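Local coordinates for sugar ABC transporter substrate-binding protein (Treponema pallidum subsp. pallidum, PDB 5U2P) that probably binds a still unidentified ligand, perhaps a sugar, in the periplasm and hands it to an ABC transporter for uptake, at residues A[163-166]-A[167-171]; A[235-239]-A[240-244]; A[392-395]-A[396-399]. All blocks are in the same frame, centred on the assembly; numbering follows the deposited sequence.

Interaction 1 (A[163-166]-A[167-171])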
ATOM      1  N   LEU A 163      20.997  -4.038 -10.996  1.00 39.15           N
ATOM      2  CA  LEU A 163      19.737  -4.087 -11.741  1.00 33.26           C
ATOM      3  C   LEU A 163      20.001  -3.872 -13.227  1.00 38.61           C
ATOM      4  O   LEU A 163      19.507  -4.620 -14.057  1.00 31.46           O
ATOM      5  CB  LEU A 163      18.749  -3.043 -11.248  1.00 27.20           C
ATOM      6  CG  LEU A 163      17.453  -2.913 -12.053  1.00 27.74           C
ATOM      7  CD1 LEU A 163      16.638  -4.181 -11.955  1.00 30.67           C
ATOM      8  CD2 LEU A 163      16.648  -1.723 -11.554  1.00 30.72           C
ATOM      9  N   LEU A 164      20.777  -2.848 -13.561  1.00 30.28           N
ATOM     10  CA  LEU A 164      21.094  -2.570 -14.965  1.00 31.50           C
ATOM     11  C   LEU A 164      21.828  -3.746 -15.604  1.00 45.69           C
ATOM     12  O   LEU A 164      21.543  -4.116 -16.746  1.00 37.46           O
ATOM     13  CB  LEU A 164      21.935  -1.295 -15.098  1.00 37.61           C
ATOM     14  CG  LEU A 164      21.233   0.005 -14.706  1.00 39.78           C
ATOM     15  CD1 LEU A 164      22.179   1.189 -14.854  1.00 42.84           C
ATOM     16  CD2 LEU A 164      19.958   0.252 -15.514  1.00 34.53           C
ATOM     17  N   GLU A 165      22.768  -4.333 -14.867  1.00 41.94           N
ATOM     18  CA  GLU A 165      23.517  -5.478 -15.376  1.00 47.62           C
ATOM     19  C   GLU A 165      22.588  -6.672 -15.576  1.00 49.88           C
ATOM     20  O   GLU A 165      22.650  -7.346 -16.603  1.00 40.86           O
ATOM     21  CB  GLU A 165      24.665  -5.852 -14.432  1.00 45.30           C
ATOM     22  CG  GLU A 165      25.500  -7.033 -14.916  1.00 71.95           C
ATOM     23  CD  GLU A 165      26.645  -7.380 -13.979  1.00 89.38           C
ATOM     24  OE1 GLU A 165      26.651  -6.901 -12.822  1.00 80.18           O
ATOM     25  OE2 GLU A 165      27.541  -8.139 -14.406  1.00 98.21           O
ATOM     26  N   SER A 166      21.728  -6.928 -14.591  1.00 33.41           N
ATOM     27  CA  SER A 166      20.765  -8.018 -14.686  1.00 29.06           C
ATOM     28  C   SER A 166      19.920  -7.850 -15.942  1.00 38.60           C
ATOM     29  O   SER A 166      19.639  -8.823 -16.645  1.00 36.35           O
ATOM     30  CB  SER A 166      19.861  -8.069 -13.453  1.00 38.32           C
ATOM     31  OG  SER A 166      20.583  -8.438 -12.285  1.00 42.11           O
ATOM     32  N   CYS A 167      19.504  -6.616 -16.222  1.00 26.32           N
ATOM     33  CA  CYS A 167      18.691  -6.367 -17.408  1.00 27.53           C
ATOM     34  C   CYS A 167      19.521  -6.632 -18.649  1.00 42.83           C
ATOM     35  O   CYS A 167      19.022  -7.170 -19.634  1.00 40.76           O
ATOM     36  CB  CYS A 167      18.160  -4.943 -17.446  1.00 26.85           C
ATOM     37  SG  CYS A 167      16.823  -4.636 -16.252  1.00 28.98           S
ATOM     38  N   ALA A 168      20.791  -6.241 -18.590  1.00 32.80           N
ATOM     39  CA  ALA A 168      21.704  -6.421 -19.715  1.00 35.55           C
ATOM     40  C   ALA A 168      21.876  -7.894 -20.081  1.00 44.98           C
ATOM     41  O   ALA A 168      21.841  -8.245 -21.257  1.00 52.15           O
ATOM     42  CB  ALA A 168      23.057  -5.794 -19.400  1.00 37.98           C
ATOM     43  N   LEU A 169      22.058  -8.750 -19.076  1.00 37.30           N
ATOM     44  CA  LEU A 169      22.223 -10.189 -19.308  1.00 49.82           C
ATOM     45  C   LEU A 169      20.958 -10.831 -19.886  1.00 58.06           C
ATOM     46  O   LEU A 169      21.030 -11.744 -20.711  1.00 43.28           O
ATOM     47  CB  LEU A 169      22.611 -10.896 -18.006  1.00 43.34           C
ATOM     48  CG  LEU A 169      24.094 -10.926 -17.617  1.00 57.95           C
ATOM     49  CD1 LEU A 169      24.877 -11.816 -18.562  1.00 65.25           C
ATOM     50  CD2 LEU A 169      24.705  -9.540 -17.587  1.00 83.61           C
ATOM     51  N   ILE A 170      19.797 -10.362 -19.445  1.00 48.92           N
ATOM     52  CA  ILE A 170      18.533 -10.863 -19.973  1.00 50.13           C
ATOM     53  C   ILE A 170      18.427 -10.529 -21.449  1.00 40.23           C
ATOM     54  O   ILE A 170      18.022 -11.370 -22.254  1.00 50.12           O
ATOM     55  CB  ILE A 170      17.331 -10.273 -19.219  1.00 40.78           C
ATOM     56  CG1 ILE A 170      17.301 -10.827 -17.800  1.00 32.78           C
ATOM     57  CG2 ILE A 170      16.017 -10.602 -19.935  1.00 45.81           C
ATOM     58  CD1 ILE A 170      16.650  -9.904 -16.801  1.00 54.32           C
ATOM     59  N   VAL A 171      18.791  -9.300 -21.804  1.00 38.01           N
ATOM     60  CA  VAL A 171      18.762  -8.876 -23.201  1.00 47.69           C
ATOM     61  C   VAL A 171      19.774  -9.677 -24.025  1.00 62.25           C
ATOM     62  O   VAL A 171      19.553  -9.925 -25.211  1.00 50.98           O
ATOM     63  CB  VAL A 171      19.058  -7.377 -23.347  1.00 40.98           C
ATOM     64  CG1 VAL A 171      19.195  -6.988 -24.817  1.00 62.86           C
ATOM     65  CG2 VAL A 171      17.955  -6.535 -22.675  1.00 39.20           C
TER
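Four successive i to i+4 hydrogen bonds join Leu163-Ser166 to Cys167-Val171 within one unbroken alpha-helix: Cys167 N to Leu163 O, Ala168 N to Leu164 O and Leu169 N to Glu165 O, each 2.9 Å long, and Ile170 N to Ser166 O at 3.2 Å.

The Ser166 carbonyl also has the side chain of Ile170 close by. The CG1 branch of the isoleucine, anti to the carbonyl carbon (chi1 -69°), folds back toward the preceding turn, so that CG1 lies 3.3 Å from Ser166 O and the terminal methyl, Ile170 CD1, lies 3.2 Å from the same Ser166 O. The hydroxyl of Ser166 is likewise turned back along the helix, and its OG is hydrogen-bonded to the carbonyl of Glu162.

The segments belong to helix 160-172 of a bacterial extracellular solute-binding protein, and its residues divide between a buried and an outer side. On the outer side Glu165 and Leu169 run side by side, pointing the same way; the extended glutamate chain offers its CG methylene to Leu169 CD2 at 3.7 Å. Leu169 CD2 also lies 3.2 Å from Glu165 O. A second methyl comes up to this carbonyl from the neighbouring residue, with Ala168 CB likewise 3.2 Å from Glu165 O.

On the buried side Leu163 and Cys167 are in looser contact, with CD1 of the leucine 4.3 Å from SG of the cysteine. Both residues, with Ile170, pack on Met265 of strand 263-267, while Pro179 of strand 178-181 meets Cys167 and Val171. Ile154 lies against Ser166 and Ile170.

Interaction 2 (A[235-239]-A[240-244])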
ATOM      1  N   GLU A 235      16.900   6.365 -17.822  1.00 33.18           N
ATOM      2  CA  GLU A 235      17.950   5.429 -18.210  1.00 34.54           C
ATOM      3  C   GLU A 235      17.336   4.072 -18.541  1.00 36.46           C
ATOM      4  O   GLU A 235      17.760   3.411 -19.497  1.00 31.64           O
ATOM      5  CB  GLU A 235      18.997   5.304 -17.099  1.00 39.21           C
ATOM      6  CG  GLU A 235      20.219   4.468 -17.468  1.00 49.83           C
ATOM      7  CD  GLU A 235      21.085   5.118 -18.538  1.00 58.29           C
ATOM      8  OE1 GLU A 235      20.913   6.323 -18.811  1.00 60.23           O
ATOM      9  OE2 GLU A 235      21.940   4.416 -19.105  1.00 44.57           O
ATOM     10  N   LEU A 236      16.332   3.653 -17.766  1.00 31.92           N
ATOM     11  CA  LEU A 236      15.639   2.393 -18.065  1.00 31.81           C
ATOM     12  C   LEU A 236      14.979   2.443 -19.451  1.00 29.43           C
ATOM     13  O   LEU A 236      15.036   1.463 -20.193  1.00 33.39           O
ATOM     14  CB  LEU A 236      14.591   2.061 -16.997  1.00 27.39           C
ATOM     15  CG  LEU A 236      15.141   1.751 -15.599  1.00 29.59           C
ATOM     16  CD1 LEU A 236      13.996   1.495 -14.660  1.00 26.21           C
ATOM     17  CD2 LEU A 236      16.085   0.558 -15.579  1.00 28.95           C
ATOM     18  N   PHE A 237      14.363   3.575 -19.798  1.00 34.57           N
ATOM     19  CA  PHE A 237      13.735   3.725 -21.119  1.00 31.74           C
ATOM     20  C   PHE A 237      14.803   3.746 -22.206  1.00 35.66           C
ATOM     21  O   PHE A 237      14.654   3.116 -23.260  1.00 30.87           O
ATOM     22  CB  PHE A 237      12.891   5.003 -21.189  1.00 36.36           C
ATOM     23  CG  PHE A 237      11.621   4.949 -20.367  1.00 52.88           C
ATOM     24  CD1 PHE A 237      10.509   4.261 -20.819  1.00 54.56           C
ATOM     25  CD2 PHE A 237      11.541   5.599 -19.144  1.00 63.08           C
ATOM     26  CE1 PHE A 237       9.345   4.219 -20.059  1.00 61.71           C
ATOM     27  CE2 PHE A 237      10.381   5.558 -18.383  1.00 48.57           C
ATOM     28  CZ  PHE A 237       9.290   4.879 -18.838  1.00 33.99           C
ATOM     29  N   LYS A 238      15.882   4.474 -21.931  1.00 34.75           N
ATOM     30  CA  LYS A 238      17.004   4.632 -22.859  1.00 62.14           C
ATOM     31  C   LYS A 238      17.618   3.299 -23.289  1.00 42.06           C
ATOM     32  O   LYS A 238      17.908   3.091 -24.476  1.00 36.96           O
ATOM     33  CB  LYS A 238      18.086   5.505 -22.212  1.00 48.49           C
ATOM     34  CG  LYS A 238      19.362   5.706 -23.035  1.00 69.10           C
ATOM     35  CD  LYS A 238      20.600   5.599 -22.152  1.00 74.88           C
ATOM     36  CE  LYS A 238      21.884   5.778 -22.940  1.00 75.64           C
ATOM     37  NZ  LYS A 238      22.173   7.208 -23.206  1.00 72.05           N
ATOM     38  N   ARG A 239      17.838   2.412 -22.324  1.00 37.39           N
ATOM     39  CA  ARG A 239      18.450   1.114 -22.596  1.00 34.06           C
ATOM     40  C   ARG A 239      17.432   0.071 -23.046  1.00 36.96           C
ATOM     41  O   ARG A 239      17.794  -1.068 -23.363  1.00 34.15           O
ATOM     42  CB  ARG A 239      19.205   0.623 -21.357  1.00 40.90           C
ATOM     43  CG  ARG A 239      20.280   1.604 -20.867  1.00 41.12           C
ATOM     44  CD  ARG A 239      21.286   0.929 -19.929  1.00 38.44           C
ATOM     45  NE  ARG A 239      22.169   1.890 -19.266  1.00 53.41           N
ATOM     46  CZ  ARG A 239      23.229   1.563 -18.526  1.00 59.60           C
ATOM     47  NH1 ARG A 239      23.566   0.292 -18.356  1.00 66.50           N
ATOM     48  NH2 ARG A 239      23.960   2.515 -17.957  1.00 68.18           N
ATOM     49  N   GLY A 240      16.162   0.458 -23.103  1.00 45.54           N
ATOM     50  CA  GLY A 240      15.110  -0.460 -23.508  1.00 49.46           C
ATOM     51  C   GLY A 240      14.820  -1.556 -22.492  1.00 53.67           C
ATOM     52  O   GLY A 240      14.266  -2.595 -22.830  1.00 38.86           O
ATOM     53  N   TYR A 241      15.187  -1.326 -21.238  1.00 28.27           N
ATOM     54  CA  TYR A 241      14.919  -2.274 -20.173  1.00 25.17           C
ATOM     55  C   TYR A 241      13.462  -2.226 -19.728  1.00 30.31           C
ATOM     56  O   TYR A 241      12.941  -3.210 -19.215  1.00 34.07           O
ATOM     57  CB  TYR A 241      15.837  -2.013 -18.977  1.00 31.26           C
ATOM     58  CG  TYR A 241      17.302  -2.251 -19.264  1.00 29.64           C
ATOM     59  CD1 TYR A 241      17.709  -2.968 -20.391  1.00 35.49           C
ATOM     60  CD2 TYR A 241      18.286  -1.782 -18.396  1.00 39.20           C
ATOM     61  CE1 TYR A 241      19.042  -3.192 -20.646  1.00 39.09           C
ATOM     62  CE2 TYR A 241      19.630  -2.009 -18.647  1.00 39.36           C
ATOM     63  CZ  TYR A 241      20.000  -2.716 -19.777  1.00 49.81           C
ATOM     64  OH  TYR A 241      21.331  -2.950 -20.042  1.00 50.57           O
ATOM     65  N   VAL A 242      12.814  -1.077 -19.901  1.00 33.40           N
ATOM     66  CA  VAL A 242      11.354  -1.013 -19.814  1.00 36.19           C
ATOM     67  C   VAL A 242      10.850  -0.513 -21.156  1.00 45.59           C
ATOM     68  O   VAL A 242      11.486   0.335 -21.786  1.00 41.57           O
ATOM     69  CB  VAL A 242      10.825  -0.089 -18.689  1.00 36.21           C
ATOM     70  CG1 VAL A 242      11.366  -0.510 -17.309  1.00 35.97           C
ATOM     71  CG2 VAL A 242      11.152   1.355 -18.976  1.00 38.14           C
ATOM     72  N   ASN A 243       9.713  -1.049 -21.594  1.00 50.17           N
ATOM     73  CA  ASN A 243       9.154  -0.704 -22.901  1.00 48.29           C
ATOM     74  C   ASN A 243       7.956   0.228 -22.753  1.00 64.93           C
ATOM     75  O   ASN A 243       6.935  -0.158 -22.171  1.00 40.70           O
ATOM     76  CB  ASN A 243       8.749  -1.980 -23.649  1.00 45.81           C
ATOM     77  CG  ASN A 243       8.471  -1.735 -25.117  1.00 58.60           C
ATOM     78  OD1 ASN A 243       7.822  -0.754 -25.479  1.00 45.34           O
ATOM     79  ND2 ASN A 243       8.961  -2.635 -25.977  1.00 42.12           N
ATOM     80  N   LYS A 244       8.077   1.449 -23.281  1.00 33.00           N
ATOM     81  CA  LYS A 244       6.992   2.427 -23.181  1.00 46.31           C
ATOM     82  C   LYS A 244       5.715   1.858 -23.784  1.00 52.26           C
ATOM     83  O   LYS A 244       4.622   2.086 -23.269  1.00 35.96           O
ATOM     84  CB  LYS A 244       7.360   3.746 -23.884  1.00 56.06           C
ATOM     85  CG  LYS A 244       6.303   4.848 -23.734  1.00 77.60           C
ATOM     86  CD  LYS A 244       6.681   6.131 -24.479  1.00 64.73           C
ATOM     87  CE  LYS A 244       5.603   7.202 -24.319  1.00 74.24           C
ATOM     88  NZ  LYS A 244       5.901   8.450 -25.077  1.00 76.10           N
TER
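Arg239 and Tyr241 both turn CG anti to their own carbonyl carbon (chi1 -57° and -65°), which lays the arginine chain across one face of the tyrosine ring at the Schellman motif closing helix 227-238. Gly240, with positive phi, is the first residue to leave the helix. Its N donates to Phe237 O from well above the carbonyl plane, while Tyr241 N reaches Leu236 O nearly in line with the carbonyl at 3.0 Å; a weak bond from Val242 N, 3.4 Å long, shares Leu236 O.

In the CH-pi contact, Arg239 CB stands almost exactly over the centre of the Tyr241 ring, 3.6 Å from its centroid. The extended chain then carries Arg239 CD past the rim, 3.6 Å from Tyr241 CE2, and the guanidinium plane stands 61° from the ring plane. A salt bridge to Glu235, one turn earlier, fixes that end: NE points in the guanidinium plane at the anti lone pair of OE2, and NH2 adds a weak second bond to the same oxygen. Tyr241 also packs on Cys167 and Ala168 of helix 160-172, and its backbone is hydrogen-bonded to that of Leu180 in strand 178-181.

A second CH-pi contact lies on the other flank of the turn, where Val242 CG2 sits over the Phe237 face, displaced toward the rim, 3.7 Å from the centroid. Val242 CG2 also touches Leu236 CB at 4.0 Å. At the edge of the Phe237 ring, near its plane, Lys244 CA lies 4.3 Å from Phe237 CE1.

Interaction 3 (A[392-395]-A[396-399])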
ATOM      1  N   PHE A 392      -1.016  14.208 -10.040  1.00 25.00           N
ATOM      2  CA  PHE A 392       0.359  13.974 -10.454  1.00 25.44           C
ATOM      3  C   PHE A 392       0.483  13.877 -11.954  1.00 31.41           C
ATOM      4  O   PHE A 392      -0.457  13.444 -12.647  1.00 27.02           O
ATOM      5  CB  PHE A 392       0.906  12.688  -9.819  1.00 28.27           C
ATOM      6  CG  PHE A 392       1.144  12.802  -8.335  1.00 30.91           C
ATOM      7  CD1 PHE A 392       1.987  13.785  -7.824  1.00 26.35           C
ATOM      8  CD2 PHE A 392       0.542  11.923  -7.454  1.00 26.04           C
ATOM      9  CE1 PHE A 392       2.210  13.902  -6.475  1.00 27.43           C
ATOM     10  CE2 PHE A 392       0.760  12.040  -6.090  1.00 26.42           C
ATOM     11  CZ  PHE A 392       1.600  13.027  -5.601  1.00 30.02           C
ATOM     12  N   PRO A 393       1.658  14.246 -12.473  1.00 29.79           N
ATOM     13  CA  PRO A 393       1.859  14.162 -13.921  1.00 36.40           C
ATOM     14  C   PRO A 393       2.061  12.749 -14.410  1.00 30.62           C
ATOM     15  O   PRO A 393       2.587  11.917 -13.684  1.00 34.94           O
ATOM     16  CB  PRO A 393       3.142  14.978 -14.146  1.00 35.08           C
ATOM     17  CG  PRO A 393       3.374  15.722 -12.886  1.00 36.86           C
ATOM     18  CD  PRO A 393       2.819  14.857 -11.810  1.00 30.60           C
ATOM     19  N   ASP A 394       1.658  12.488 -15.647  1.00 34.02           N
ATOM     20  CA  ASP A 394       2.030  11.266 -16.338  1.00 36.52           C
ATOM     21  C   ASP A 394       3.430  11.467 -16.916  1.00 35.67           C
ATOM     22  O   ASP A 394       3.587  11.769 -18.101  1.00 34.23           O
ATOM     23  CB  ASP A 394       1.010  10.955 -17.428  1.00 33.27           C
ATOM     24  CG  ASP A 394       1.273   9.644 -18.128  1.00 36.84           C
ATOM     25  OD1 ASP A 394       2.114   8.850 -17.646  1.00 37.27           O
ATOM     26  OD2 ASP A 394       0.610   9.402 -19.156  1.00 37.18           O
ATOM     27  N   PHE A 395       4.441  11.370 -16.058  1.00 30.22           N
ATOM     28  CA  PHE A 395       5.825  11.589 -16.464  1.00 27.67           C
ATOM     29  C   PHE A 395       6.261  10.720 -17.644  1.00 34.64           C
ATOM     30  O   PHE A 395       7.030  11.167 -18.500  1.00 34.02           O
ATOM     31  CB  PHE A 395       6.762  11.341 -15.283  1.00 28.84           C
ATOM     32  CG  PHE A 395       6.797  12.456 -14.297  1.00 33.24           C
ATOM     33  CD1 PHE A 395       7.308  13.681 -14.655  1.00 36.70           C
ATOM     34  CD2 PHE A 395       6.349  12.270 -13.000  1.00 30.29           C
ATOM     35  CE1 PHE A 395       7.349  14.719 -13.744  1.00 47.14           C
ATOM     36  CE2 PHE A 395       6.389  13.298 -12.091  1.00 34.44           C
ATOM     37  CZ  PHE A 395       6.889  14.521 -12.458  1.00 41.22           C
ATOM     38  N   ALA A 396       5.788   9.477 -17.698  1.00 28.14           N
ATOM     39  CA  ALA A 396       6.225   8.566 -18.758  1.00 33.91           C
ATOM     40  C   ALA A 396       5.805   9.076 -20.132  1.00 35.74           C
ATOM     41  O   ALA A 396       6.458   8.786 -21.139  1.00 32.01           O
ATOM     42  CB  ALA A 396       5.674   7.148 -18.525  1.00 32.77           C
ATOM     43  N   ALA A 397       4.725   9.847 -20.178  1.00 30.55           N
ATOM     44  CA  ALA A 397       4.255  10.408 -21.436  1.00 38.20           C
ATOM     45  C   ALA A 397       5.244  11.419 -22.002  1.00 50.69           C
ATOM     46  O   ALA A 397       5.243  11.682 -23.203  1.00 45.60           O
ATOM     47  CB  ALA A 397       2.903  11.048 -21.249  1.00 41.85           C
ATOM     48  N   TYR A 398       6.079  11.985 -21.137  1.00 31.97           N
ATOM     49  CA  TYR A 398       7.083  12.969 -21.560  1.00 31.71           C
ATOM     50  C   TYR A 398       8.302  12.313 -22.211  1.00 42.24           C
ATOM     51  O   TYR A 398       9.135  12.999 -22.815  1.00 42.99           O
ATOM     52  CB  TYR A 398       7.571  13.807 -20.372  1.00 36.85           C
ATOM     53  CG  TYR A 398       6.498  14.542 -19.599  1.00 42.42           C
ATOM     54  CD1 TYR A 398       5.246  14.790 -20.149  1.00 54.29           C
ATOM     55  CD2 TYR A 398       6.746  14.990 -18.309  1.00 51.75           C
ATOM     56  CE1 TYR A 398       4.265  15.464 -19.427  1.00 56.79           C
ATOM     57  CE2 TYR A 398       5.780  15.665 -17.584  1.00 46.94           C
ATOM     58  CZ  TYR A 398       4.540  15.900 -18.143  1.00 55.81           C
ATOM     59  OH  TYR A 398       3.586  16.573 -17.405  1.00 49.68           O
ATOM     60  N   VAL A 399       8.417  10.996 -22.070  1.00 33.90           N
ATOM     61  CA  VAL A 399       9.613  10.286 -22.495  1.00 32.71           C
ATOM     62  C   VAL A 399       9.434   9.793 -23.927  1.00 52.35           C
ATOM     63  O   VAL A 399       8.932   8.698 -24.168  1.00 43.00           O
ATOM     64  CB  VAL A 399       9.943   9.090 -21.572  1.00 43.84           C
ATOM     65  CG1 VAL A 399      11.239   8.428 -22.006  1.00 44.07           C
ATOM     66  CG2 VAL A 399      10.048   9.548 -20.125  1.00 55.79           C
TER
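An inverse gamma turn centred on Asp394 leads into a short helix-like turn, in the loop between strand 372-374 and helix 406-417. Two i to i+3 hydrogen bonds join the segments, Ala397 N to Asp394 O at 3.1 Å and Tyr398 N to Phe395 O at 2.9 Å. In both, the donor stands above the carbonyl plane by more than 50°.

The coil brings Tyr398 back over the start of the turn. Asp394 O lies over one face of its ring, offset toward the rim. The Phe395 and Tyr398 rings are nearly perpendicular (87°) but meet obliquely, Phe395 CD1 lying 3.9 Å from Tyr398 CE2. Pro393 touches both aromatic residues: its CB is above the centre of the Phe395 ring and 3.7 Å from Tyr398 OH. Trp220 meets Phe395 edge-to-face and also packs on Pro393, while Met409 and Arg412 of helix 406-417 touch Phe395 and Tyr398 respectively.

With CG anti to the backbone N (chi1 -176°), the Asp394 carboxylate lies alongside Ala396 and Ala397. A long, weak ion pair links its OD1 to Arg247. Asp394 OD1 is 4.0 Å from Ala396 CB, and Asp394 OD2 rests 3.5 Å from Ala397 CB.

From the N terminus the three contacts follow in series, each a local closure between adjoining segments; none encloses or crosses another. Interaction 1 lies within helix 160-172, interaction 2 closes the end of helix 227-238, and interaction 3 forms a turn before helix 406-417. Interactions 1 and 2 also touch where Leu164 CD1 lies 3.8 Å from Arg239 NH2, joining helix 160-172 to the end of helix 227-238. Interaction 2 reaches interaction 3 through Lys244, whose NZ is probably hydrogen-bonded to Val399 O, and through Phe237 against Val399. Interactions 1 and 3 do not meet, their nearest atoms being about 14 Å apart, so residues 235-244 bridge them.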